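Local structure of MucR Phosphodiesterase (5M1T) at residues L67-H72 and I78-F83; Q82-A87 and G91-I96. The protein belongs to the EAL-domain family, built as a modified TIM barrel, and in this model holds C2E together with magnesium ions. One frame throughout, in Å; residues are numbered along the deposited sequence.

How the contacts relate
Contacts 1 and 2 follow one another along the chain and share Gln82 and Phe83: the chain leaves strand 61-72, folds back through 78-83 and goes straight into helix 84-90, whose start belongs to contact 2. Their centres lie 10 Å apart on one side of the chain's centre. Leu68 joins them, since its CD2 packs 3.6 Å from Ile96 CG2 and 4.3 Å from Leu84 CD2. Both contacts reach the C2E pocket, contact 1 with polar groups as well as apolar ones, contact 2 with the methyl end of Leu84. A bound magnesium ion lies about 10 Å from the side chain of Pro80, and the side chain of Leu84 is likewise about 10 Å from one.

Contact 1: residues L67-H72 and I78-F83; sequences LLRWEH and ITPGQF. With C2E (9,9'-[(2R,3R,3aS,5S,7aR,9R,10R,10aS,12S,14aR)-3,5,10,12-tetrahydroxy-5,12-dioxidooctahydro-2H,7H-difuro[3,2-d:3',2'-j][1,3,7,9,2,8]tetraoxadiphosphacyclododecine-2,9-diyl]bis(2-amino-1,9-dihydro-6H-purin-6-one)), chain C.
Ile78 and Trp70 face each other as an antiparallel hydrogen-bonded pair: Trp70 N reaches Ile78 O at 2.9 Å, and the return bond from Ile78 N to Trp70 O, at 2.7 Å, is nearly straight (174°). Both side chains leave by the same face of the sheet, where Ile78 CD1 sits over the rim of the indole, 4.0 Å from Trp70 CE3, and also touches His72 CB. With CG anti to the backbone N (chi1 -180°), Trp70 turns the edge of its six-membered ring onto the face of Phe83. The stack is T-shaped, planes at 81°, with CE3 of Trp70 3.7 Å from Phe83 CD2. Leu68 CD2 meets the Phe83 ring at its edge, and Gln45 takes the Trp70 NE1 hydrogen bond. This hairpin-like return follows the end of strand 61-72, the second strand of the EAL barrel, and brings Pro80 to C2E, its CG 3.3 Å from C2E O5A. From the strand, Leu68 N donates to C2E N71 at 3.1 Å. Arg69 NH1 and NH2 both grip C2E O21, each at 2.7 Å, near the guanidinium plane; a further bond from NH1 to Leu68 O helps fix the rotation of that group.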
loop_
_atom_site.group_PDB
_atom_site.type_symbol
_atom_site.label_atom_id
_atom_site.label_comp_id
_atom_site.label_asym_id
_atom_site.label_seq_id
_atom_site.Cartn_x
_atom_site.Cartn_y
_atom_site.Cartn_z
ATOM N N LEU A 67 -13.597 12.479 11.488
ATOM C CA LEU A 67 -13.817 11.246 12.218
ATOM C C LEU A 67 -15.155 10.578 11.789
ATOM O O LEU A 67 -16.242 11.158 11.883
ATOM C CB LEU A 67 -13.827 11.530 13.731
ATOM C CG LEU A 67 -12.494 11.957 14.356
ATOM C CD1 LEU A 67 -12.655 12.467 15.804
ATOM C CD2 LEU A 67 -11.490 10.801 14.298
ATOM N N LEU A 68 -15.056 9.343 11.322
ATOM C CA LEU A 68 -16.181 8.666 10.743
ATOM C C LEU A 68 -17.129 8.186 11.834
ATOM O O LEU A 68 -16.693 7.715 12.896
ATOM C CB LEU A 68 -15.688 7.492 9.902
ATOM C CG LEU A 68 -16.706 6.697 9.057
ATOM C CD1 LEU A 68 -17.306 7.571 7.986
ATOM C CD2 LEU A 68 -16.039 5.463 8.446
ATOM N N ARG A 69 -18.428 8.331 11.578
ATOM C CA ARG A 69 -19.463 7.780 12.441
ATOM C C ARG A 69 -20.491 7.008 11.590
ATOM O O ARG A 69 -20.656 7.263 10.384
ATOM C CB ARG A 69 -20.143 8.895 13.190
ATOM C CG ARG A 69 -19.200 9.711 14.076
ATOM C CD ARG A 69 -19.035 9.048 15.438
ATOM N NE ARG A 69 -18.064 9.730 16.305
ATOM C CZ ARG A 69 -16.732 9.638 16.223
ATOM N NH1 ARG A 69 -16.149 8.927 15.281
ATOM N NH2 ARG A 69 -15.972 10.282 17.087
ATOM N N TRP A 70 -21.176 6.060 12.205
ATOM C CA TRP A 70 -22.205 5.315 11.485
ATOM C C TRP A 70 -23.534 5.471 12.234
ATOM O O TRP A 70 -23.695 4.971 13.348
ATOM C CB TRP A 70 -21.742 3.859 11.331
ATOM C CG TRP A 70 -22.670 2.917 10.608
ATOM C CD1 TRP A 70 -23.793 3.224 9.918
ATOM C CD2 TRP A 70 -22.499 1.501 10.494
ATOM N NE1 TRP A 70 -24.346 2.082 9.382
ATOM C CE2 TRP A 70 -23.560 1.011 9.720
ATOM C CE3 TRP A 70 -21.535 0.605 10.969
ATOM C CZ2 TRP A 70 -23.704 -0.354 9.412
ATOM C CZ3 TRP A 70 -21.667 -0.754 10.647
ATOM C CH2 TRP A 70 -22.749 -1.215 9.882
ATOM N N GLU A 71 -24.451 6.224 11.649
ATOM C CA GLU A 71 -25.800 6.345 12.186
ATOM C C GLU A 71 -26.584 5.109 11.809
ATOM O O GLU A 71 -27.146 5.017 10.727
ATOM C CB GLU A 71 -26.538 7.557 11.624
ATOM C CG GLU A 71 -25.863 8.877 11.893
ATOM C CD GLU A 71 -26.567 10.031 11.196
ATOM O OE1 GLU A 71 -27.214 9.804 10.123
ATOM O OE2 GLU A 71 -26.478 11.150 11.738
ATOM N N HIS A 72 -26.639 4.173 12.740
ATOM C CA HIS A 72 -27.334 2.925 12.501
ATOM C C HIS A 72 -28.815 2.973 12.947
ATOM O O HIS A 72 -29.127 3.353 14.076
ATOM C CB HIS A 72 -26.588 1.771 13.170
ATOM C CG HIS A 72 -26.969 0.439 12.629
ATOM N ND1 HIS A 72 -28.105 -0.230 13.035
ATOM C CD2 HIS A 72 -26.405 -0.325 11.668
ATOM C CE1 HIS A 72 -28.207 -1.367 12.372
ATOM N NE2 HIS A 72 -27.191 -1.448 11.534
ATOM N N ILE A 78 -22.722 4.594 15.793
ATOM C CA ILE A 78 -21.640 3.648 16.041
ATOM C C ILE A 78 -20.293 4.319 15.737
ATOM O O ILE A 78 -20.132 5.052 14.726
ATOM C CB ILE A 78 -21.784 2.407 15.126
ATOM C CG1 ILE A 78 -23.150 1.769 15.303
ATOM C CG2 ILE A 78 -20.701 1.379 15.399
ATOM C CD1 ILE A 78 -23.328 0.445 14.575
ATOM N N THR A 79 -19.330 4.065 16.622
ATOM C CA THR A 79 -17.981 4.619 16.495
ATOM C C THR A 79 -17.095 3.690 15.693
ATOM O O THR A 79 -17.292 2.494 15.678
ATOM C CB THR A 79 -17.329 4.907 17.881
ATOM O OG1 THR A 79 -17.345 3.735 18.714
ATOM C CG2 THR A 79 -18.087 6.056 18.577
ATOM N N PRO A 80 -16.093 4.245 15.026
ATOM C CA PRO A 80 -15.345 3.431 14.090
ATOM C C PRO A 80 -14.544 2.258 14.692
ATOM O O PRO A 80 -14.234 1.324 13.981
ATOM C CB PRO A 80 -14.459 4.452 13.377
ATOM C CG PRO A 80 -14.333 5.599 14.304
ATOM C CD PRO A 80 -15.516 5.588 15.205
ATOM N N GLY A 81 -14.223 2.287 15.974
ATOM C CA GLY A 81 -13.582 1.139 16.609
ATOM C C GLY A 81 -14.455 -0.102 16.521
ATOM O O GLY A 81 -13.955 -1.239 16.589
ATOM N N GLN A 82 -15.766 0.101 16.378
ATOM C CA GLN A 82 -16.707 -1.001 16.347
ATOM C C GLN A 82 -16.889 -1.617 14.950
ATOM O O GLN A 82 -17.494 -2.676 14.820
ATOM C CB GLN A 82 -18.052 -0.550 16.877
ATOM C CG GLN A 82 -18.002 -0.108 18.331
ATOM C CD GLN A 82 -19.272 0.622 18.737
ATOM O OE1 GLN A 82 -20.364 0.060 18.648
ATOM N NE2 GLN A 82 -19.144 1.884 19.177
ATOM N N PHE A 83 -16.365 -0.979 13.904
ATOM C CA PHE A 83 -16.545 -1.505 12.541
ATOM C C PHE A 83 -15.398 -1.288 11.555
ATOM O O PHE A 83 -15.397 -1.888 10.498
ATOM C CB PHE A 83 -17.842 -0.964 11.924
ATOM C CG PHE A 83 -17.835 0.510 11.674
ATOM C CD1 PHE A 83 -17.358 1.026 10.499
ATOM C CD2 PHE A 83 -18.336 1.376 12.630
ATOM C CE1 PHE A 83 -17.363 2.403 10.280
ATOM C CE2 PHE A 83 -18.332 2.763 12.440
ATOM C CZ PHE A 83 -17.854 3.277 11.258
HETATM P P1 C2E C . -7.623 8.524 16.096
HETATM O O2P C2E C . -7.036 8.858 14.753
HETATM O O1P C2E C . -6.631 8.470 17.239
HETATM O "O5'" C2E C . -8.748 9.613 16.399
HETATM C "C5'" C2E C . -8.873 10.190 17.680
HETATM C "C4'" C2E C . -9.858 9.421 18.531
HETATM O "O4'" C2E C . -9.793 9.937 19.874
HETATM C "C3'" C2E C . -11.294 9.609 18.072
HETATM O "O3'" C2E C . -12.026 8.418 18.361
HETATM C "C2'" C2E C . -11.816 10.728 18.947
HETATM O "O2'" C2E C . -13.233 10.700 19.115
HETATM C "C1'" C2E C . -11.097 10.388 20.245
HETATM N N9 C2E C . -10.958 11.517 21.163
HETATM C C8 C2E C . -10.636 12.782 20.850
HETATM N N7 C2E C . -10.593 13.541 21.967
HETATM C C5 C2E C . -10.877 12.746 23.009
HETATM C C6 C2E C . -10.996 12.912 24.461
HETATM O O6 C2E C . -10.790 14.032 24.982
HETATM N N1 C2E C . -11.318 11.826 25.181
HETATM C C2 C2E C . -11.538 10.617 24.617
HETATM N N2 C2E C . -11.866 9.560 25.394
HETATM N N3 C2E C . -11.434 10.396 23.294
HETATM C C4 C2E C . -11.121 11.413 22.468
HETATM P P11 C2E C . -12.995 7.765 17.256
HETATM O O21 C2E C . -13.758 8.883 16.563
HETATM O O11 C2E C . -13.940 6.836 17.940
HETATM O O5A C2E C . -12.058 7.021 16.196
HETATM C C5A C2E C . -11.211 5.963 16.654
HETATM C C4A C2E C . -10.197 5.623 15.584
HETATM O O4A C2E C . -10.848 5.244 14.376
HETATM C C3A C2E C . -9.358 6.804 15.173
HETATM O O3A C2E C . -8.298 7.060 16.077
HETATM C C2A C2E C . -8.870 6.400 13.806
HETATM O O2A C2E C . -7.774 5.500 13.887
HETATM C C1A C2E C . -10.050 5.640 13.255
HETATM N N91 C2E C . -10.822 6.497 12.310
HETATM C C81 C2E C . -11.784 7.403 12.581
HETATM N N71 C2E C . -12.267 7.951 11.434
HETATM C C51 C2E C . -11.595 7.379 10.420
HETATM C C61 C2E C . -11.584 7.488 8.951
HETATM O O61 C2E C . -12.344 8.294 8.372
HETATM N N11 C2E C . -10.727 6.709 8.268
HETATM C C21 C2E C . -9.889 5.851 8.892
HETATM N N21 C2E C . -9.053 5.096 8.158
HETATM N N31 C2E C . -9.839 5.696 10.232
HETATM C C41 C2E C . -10.651 6.435 11.009
#

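Contact 2: residues Q82-A87 and G91-I96; sequences QFLPLA and GLIVQI. With C2E (9,9'-[(2R,3R,3aS,5S,7aR,9R,10R,10aS,12S,14aR)-3,5,10,12-tetrahydroxy-5,12-dioxidooctahydro-2H,7H-difuro[3,2-d:3',2'-j][1,3,7,9,2,8]tetraoxadiphosphacyclododecine-2,9-diyl]bis(2-amino-1,9-dihydro-6H-purin-6-one)), chain C.
Leu84 and Ile93 meet methyl to methyl, Leu84 CD2 lying 3.5 Å from Ile93 CD1 where the two side chains cross at about a right angle. Leu84 forks at its end: while CD2 goes to Ile93, CD1 lies over the face of a guanine of C2E, 3.3 Å from N31. Its CG stands beside the backbone N and anti to the carbonyl carbon (chi1 -80°), and the extended second torsion then sends CD1 to the ligand and leaves CD2 for Ile93. In Ile93, CG1 is anti to the backbone N (chi1 -170°) and carries CD1 out to Leu84; the other branch, CG2, sits between the backbone N and the carbonyl carbon, 3.7 Å from Ala87 O. Ala87, with just a methyl, lets the backbones come close. Its CB is 4.1 Å from Ile93 CB, and Ile96 brings CD1 to within 4.3 Å of the same Ala87 CB. The carbonyl of Ala87 closes the turn: Ile93 N binds Ala87 O at 3.0 Å (159°), coming from well above the carbonyl plane, while Gly91 N adds a weak bond. Gly91, at positive phi, is the first residue to leave helix 84-90. The result is a short helix-to-helix connection through this glycine, set after the second strand of the EAL barrel, with Leu84 forming an apolar piece of the C2E pocket wall.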
loop_
_atom_site.group_PDB
_atom_site.type_symbol
_atom_site.label_atom_id
_atom_site.label_comp_id
_atom_site.label_asym_id
_atom_site.label_seq_id
_atom_site.Cartn_x
_atom_site.Cartn_y
_atom_site.Cartn_z
ATOM N N GLN A 82 -15.766 0.101 16.378
ATOM C CA GLN A 82 -16.707 -1.001 16.347
ATOM C C GLN A 82 -16.889 -1.617 14.950
ATOM O O GLN A 82 -17.494 -2.676 14.820
ATOM C CB GLN A 82 -18.052 -0.550 16.877
ATOM C CG GLN A 82 -18.002 -0.108 18.331
ATOM C CD GLN A 82 -19.272 0.622 18.737
ATOM O OE1 GLN A 82 -20.364 0.060 18.648
ATOM N NE2 GLN A 82 -19.144 1.884 19.177
ATOM N N PHE A 83 -16.365 -0.979 13.904
ATOM C CA PHE A 83 -16.545 -1.505 12.541
ATOM C C PHE A 83 -15.398 -1.288 11.555
ATOM O O PHE A 83 -15.397 -1.888 10.498
ATOM C CB PHE A 83 -17.842 -0.964 11.924
ATOM C CG PHE A 83 -17.835 0.510 11.674
ATOM C CD1 PHE A 83 -17.358 1.026 10.499
ATOM C CD2 PHE A 83 -18.336 1.376 12.630
ATOM C CE1 PHE A 83 -17.363 2.403 10.280
ATOM C CE2 PHE A 83 -18.332 2.763 12.440
ATOM C CZ PHE A 83 -17.854 3.277 11.258
ATOM N N LEU A 84 -14.418 -0.443 11.857
ATOM C CA LEU A 84 -13.297 -0.275 10.920
ATOM C C LEU A 84 -12.395 -1.507 10.753
ATOM O O LEU A 84 -11.814 -1.679 9.694
ATOM C CB LEU A 84 -12.448 0.949 11.274
ATOM C CG LEU A 84 -12.981 2.317 10.829
ATOM C CD1 LEU A 84 -11.985 3.387 11.209
ATOM C CD2 LEU A 84 -13.191 2.385 9.334
ATOM N N PRO A 85 -12.258 -2.360 11.789
ATOM C CA PRO A 85 -11.485 -3.575 11.578
ATOM C C PRO A 85 -12.129 -4.552 10.576
ATOM O O PRO A 85 -11.424 -5.165 9.778
ATOM C CB PRO A 85 -11.411 -4.197 12.982
ATOM C CG PRO A 85 -11.614 -3.038 13.901
ATOM C CD PRO A 85 -12.633 -2.198 13.197
ATOM N N LEU A 86 -13.455 -4.683 10.629
ATOM C CA LEU A 86 -14.205 -5.418 9.617
ATOM C C LEU A 86 -14.050 -4.768 8.243
ATOM O O LEU A 86 -13.900 -5.450 7.229
ATOM C CB LEU A 86 -15.682 -5.473 9.999
ATOM C CG LEU A 86 -16.621 -6.181 9.027
ATOM C CD1 LEU A 86 -16.203 -7.655 8.924
ATOM C CD2 LEU A 86 -18.103 -6.063 9.429
ATOM N N ALA A 87 -14.083 -3.441 8.205
ATOM C CA ALA A 87 -13.881 -2.737 6.951
ATOM C C ALA A 87 -12.489 -2.971 6.385
ATOM O O ALA A 87 -12.336 -3.140 5.160
ATOM C CB ALA A 87 -14.156 -1.249 7.109
ATOM N N GLY A 91 -11.967 -5.093 2.935
ATOM C CA GLY A 91 -11.647 -4.183 1.847
ATOM C C GLY A 91 -12.726 -3.145 1.611
ATOM O O GLY A 91 -12.569 -2.288 0.749
ATOM N N LEU A 92 -13.822 -3.188 2.366
ATOM C CA LEU A 92 -14.818 -2.099 2.328
ATOM C C LEU A 92 -14.214 -0.740 2.702
ATOM O O LEU A 92 -14.750 0.298 2.297
ATOM C CB LEU A 92 -15.968 -2.379 3.282
ATOM C CG LEU A 92 -16.966 -3.410 2.872
ATOM C CD1 LEU A 92 -17.845 -3.652 4.084
ATOM C CD2 LEU A 92 -17.789 -2.954 1.665
ATOM N N ILE A 93 -13.126 -0.752 3.478
ATOM C CA ILE A 93 -12.429 0.488 3.847
ATOM C C ILE A 93 -11.980 1.313 2.631
ATOM O O ILE A 93 -11.840 2.522 2.722
ATOM C CB ILE A 93 -11.183 0.208 4.732
ATOM C CG1 ILE A 93 -10.595 1.515 5.313
ATOM C CG2 ILE A 93 -10.092 -0.470 3.920
ATOM C CD1 ILE A 93 -11.544 2.268 6.228
ATOM N N VAL A 94 -11.766 0.686 1.481
ATOM C CA VAL A 94 -11.328 1.431 0.316
ATOM C C VAL A 94 -12.399 2.466 -0.138
ATOM O O VAL A 94 -12.105 3.640 -0.311
ATOM C CB VAL A 94 -10.979 0.500 -0.847
ATOM C CG1 VAL A 94 -10.822 1.309 -2.139
ATOM C CG2 VAL A 94 -9.721 -0.319 -0.539
ATOM N N GLN A 95 -13.639 2.021 -0.319
ATOM C CA GLN A 95 -14.644 2.909 -0.860
ATOM C C GLN A 95 -15.204 3.778 0.253
ATOM O O GLN A 95 -15.601 4.911 0.014
ATOM C CB GLN A 95 -15.726 2.138 -1.632
ATOM C CG GLN A 95 -15.286 1.753 -3.050
ATOM C CD GLN A 95 -15.049 2.945 -3.959
ATOM O OE1 GLN A 95 -15.574 4.032 -3.739
ATOM N NE2 GLN A 95 -14.262 2.743 -4.997
ATOM N N ILE A 96 -15.179 3.278 1.477
ATOM C CA ILE A 96 -15.526 4.111 2.630
ATOM C C ILE A 96 -14.543 5.273 2.713
ATOM O O ILE A 96 -14.927 6.403 2.957
ATOM C CB ILE A 96 -15.546 3.282 3.927
ATOM C CG1 ILE A 96 -16.753 2.327 3.892
ATOM C CG2 ILE A 96 -15.627 4.197 5.139
ATOM C CD1 ILE A 96 -16.817 1.356 5.060
HETATM P P1 C2E C . -7.623 8.524 16.096
HETATM O O2P C2E C . -7.036 8.858 14.753
HETATM O O1P C2E C . -6.631 8.470 17.239
HETATM O "O5'" C2E C . -8.748 9.613 16.399
HETATM C "C5'" C2E C . -8.873 10.190 17.680
HETATM C "C4'" C2E C . -9.858 9.421 18.531
HETATM O "O4'" C2E C . -9.793 9.937 19.874
HETATM C "C3'" C2E C . -11.294 9.609 18.072
HETATM O "O3'" C2E C . -12.026 8.418 18.361
HETATM C "C2'" C2E C . -11.816 10.728 18.947
HETATM O "O2'" C2E C . -13.233 10.700 19.115
HETATM C "C1'" C2E C . -11.097 10.388 20.245
HETATM N N9 C2E C . -10.958 11.517 21.163
HETATM C C8 C2E C . -10.636 12.782 20.850
HETATM N N7 C2E C . -10.593 13.541 21.967
HETATM C C5 C2E C . -10.877 12.746 23.009
HETATM C C6 C2E C . -10.996 12.912 24.461
HETATM O O6 C2E C . -10.790 14.032 24.982
HETATM N N1 C2E C . -11.318 11.826 25.181
HETATM C C2 C2E C . -11.538 10.617 24.617
HETATM N N2 C2E C . -11.866 9.560 25.394
HETATM N N3 C2E C . -11.434 10.396 23.294
HETATM C C4 C2E C . -11.121 11.413 22.468
HETATM P P11 C2E C . -12.995 7.765 17.256
HETATM O O21 C2E C . -13.758 8.883 16.563
HETATM O O11 C2E C . -13.940 6.836 17.940
HETATM O O5A C2E C . -12.058 7.021 16.196
HETATM C C5A C2E C . -11.211 5.963 16.654
HETATM C C4A C2E C . -10.197 5.623 15.584
HETATM O O4A C2E C . -10.848 5.244 14.376
HETATM C C3A C2E C . -9.358 6.804 15.173
HETATM O O3A C2E C . -8.298 7.060 16.077
HETATM C C2A C2E C . -8.870 6.400 13.806
HETATM O O2A C2E C . -7.774 5.500 13.887
HETATM C C1A C2E C . -10.050 5.640 13.255
HETATM N N91 C2E C . -10.822 6.497 12.310
HETATM C C81 C2E C . -11.784 7.403 12.581
HETATM N N71 C2E C . -12.267 7.951 11.434
HETATM C C51 C2E C . -11.595 7.379 10.420
HETATM C C61 C2E C . -11.584 7.488 8.951
HETATM O O61 C2E C . -12.344 8.294 8.372
HETATM N N11 C2E C . -10.727 6.709 8.268
HETATM C C21 C2E C . -9.889 5.851 8.892
HETATM N N21 C2E C . -9.053 5.096 8.158
HETATM N N31 C2E C . -9.839 5.696 10.232
HETATM C C41 C2E C . -10.651 6.435 11.009
#